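Local structure of transcriptional regulator, MarR family (3S2W) at the interface of chains A and B. The protein probably binds DNA as a transcription factor of the MarR family, a group of dimeric winged helix-turn-helix regulators. Sequence-based numbering; all coordinates share one arbitrary frame. Chains: chain A/B, Transcriptional regulator, MarR family.

The interface of chains A and B. Residues chain A 34, 37-38, 128, 131; chain B 155, 158-159.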
# COMPACT_ATOMS: atom_id res chain seq x y z
N TYR A 34 0.52 -7.41 -2.21
CA TYR A 34 1.30 -8.56 -2.66
C TYR A 34 2.69 -8.45 -2.05
O TYR A 34 3.23 -9.41 -1.50
CB TYR A 34 1.41 -8.58 -4.19
CG TYR A 34 0.09 -8.78 -4.91
CD1 TYR A 34 -1.04 -9.25 -4.24
CD2 TYR A 34 -0.02 -8.51 -6.27
CE1 TYR A 34 -2.22 -9.43 -4.90
CE2 TYR A 34 -1.20 -8.70 -6.94
CZ TYR A 34 -2.31 -9.15 -6.26
OH TYR A 34 -3.49 -9.35 -6.94
N ILE A 37 2.89 -9.48 1.48
CA ILE A 37 2.88 -10.92 1.62
C ILE A 37 4.25 -11.53 1.27
O ILE A 37 4.80 -12.32 2.04
CB ILE A 37 1.74 -11.56 0.80
CG1 ILE A 37 0.41 -11.22 1.47
CG2 ILE A 37 1.89 -13.10 0.69
CD1 ILE A 37 -0.71 -11.19 0.52
N TYR A 38 4.79 -11.12 0.13
CA TYR A 38 6.06 -11.65 -0.35
C TYR A 38 7.20 -11.29 0.61
O TYR A 38 8.00 -12.15 0.94
CB TYR A 38 6.38 -11.11 -1.74
CG TYR A 38 7.68 -11.63 -2.25
CD1 TYR A 38 8.86 -10.96 -1.97
CD2 TYR A 38 7.74 -12.82 -2.97
CE1 TYR A 38 10.06 -11.43 -2.42
CE2 TYR A 38 8.95 -13.31 -3.42
CZ TYR A 38 10.11 -12.61 -3.15
OH TYR A 38 11.32 -13.08 -3.60
N TRP A 128 12.17 -8.80 -4.60
CA TRP A 128 10.82 -8.37 -4.86
C TRP A 128 10.76 -7.45 -6.09
O TRP A 128 9.93 -7.66 -6.98
CB TRP A 128 10.26 -7.70 -3.63
CG TRP A 128 8.91 -7.14 -3.86
CD1 TRP A 128 8.53 -5.85 -3.72
CD2 TRP A 128 7.77 -7.85 -4.34
NE1 TRP A 128 7.21 -5.71 -4.05
CE2 TRP A 128 6.72 -6.92 -4.45
CE3 TRP A 128 7.53 -9.19 -4.68
CZ2 TRP A 128 5.44 -7.28 -4.86
CZ3 TRP A 128 6.26 -9.54 -5.11
CH2 TRP A 128 5.22 -8.59 -5.18
N ILE A 131 11.19 -9.52 -9.20
CA ILE A 131 9.95 -10.11 -9.59
C ILE A 131 9.10 -9.06 -10.30
O ILE A 131 8.46 -9.35 -11.29
CB ILE A 131 9.23 -10.70 -8.36
CG1 ILE A 131 9.89 -12.03 -7.96
CG2 ILE A 131 7.73 -10.92 -8.65
CD1 ILE A 131 9.30 -12.65 -6.74
N GLY B 155 3.55 -9.72 -10.12
CA GLY B 155 3.40 -9.97 -8.70
C GLY B 155 2.23 -10.88 -8.35
O GLY B 155 2.25 -11.59 -7.33
N ILE B 158 3.19 -14.57 -8.42
CA ILE B 158 4.02 -15.04 -7.31
C ILE B 158 3.18 -15.38 -6.07
O ILE B 158 3.68 -16.00 -5.12
CB ILE B 158 5.16 -14.04 -6.96
CG1 ILE B 158 6.27 -14.10 -8.01
CG2 ILE B 158 5.79 -14.37 -5.64
CD1 ILE B 158 5.81 -14.41 -9.44
N MSE B 159 1.92 -14.97 -6.07
CA MSE B 159 1.01 -15.30 -4.98
C MSE B 159 0.54 -16.74 -5.08
O MSE B 159 0.18 -17.35 -4.08
CB MSE B 159 -0.20 -14.37 -5.01
CG MSE B 159 0.14 -12.91 -4.89
SE MSE B 159 0.62 -12.38 -3.08
CE MSE B 159 2.56 -12.64 -3.13
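One face of the A:Tyr34 ring is covered near its rim by the side chain of B:Met159, a selenomethionine whose CG stands 3.9 Å above the plane through that ring. The selenium SE lies 3.7 Å from A:Tyr34 CD1, and on the same side of the ring the B:Gly155 carbonyl lies near CD2, its C 3.9 Å from A:Tyr34 CD2. A:Tyr38 carries A:Trp128 CE3 on one face, 3.4 Å above the plane, while CD2 of that ring touches the branch methyl CG2 of B:Ile158 at 3.7 Å, the methyl lying beyond the rim and tilted toward the face that A:Trp128 covers. The indole CH2 of A:Trp128 also points to B:Gly155 CA, where the absence of a side chain probably helps the rings approach the helix backbone. The B:Met159 chain bends at both later torsions (chi2 -76°, chi3 91°), which brings its methyl CE to 3.7 Å from the A:Tyr34 carbonyl O and to 3.9 Å from A:Ile37 CG2. CG1 of B:Ile158 rests against two methyls of A:Ile131, 3.6 Å from both CG2 and CD1. An alanine in place of A:Tyr34 would probably leave the selenomethionine side chain without the ring it lies against and freer to turn. The patch joins helices 23-43 and 112-133 of chain A to the C-terminal end of chain B; two-fold symmetry repeats it, consistent with the helical dimerisation region typical of MarR proteins.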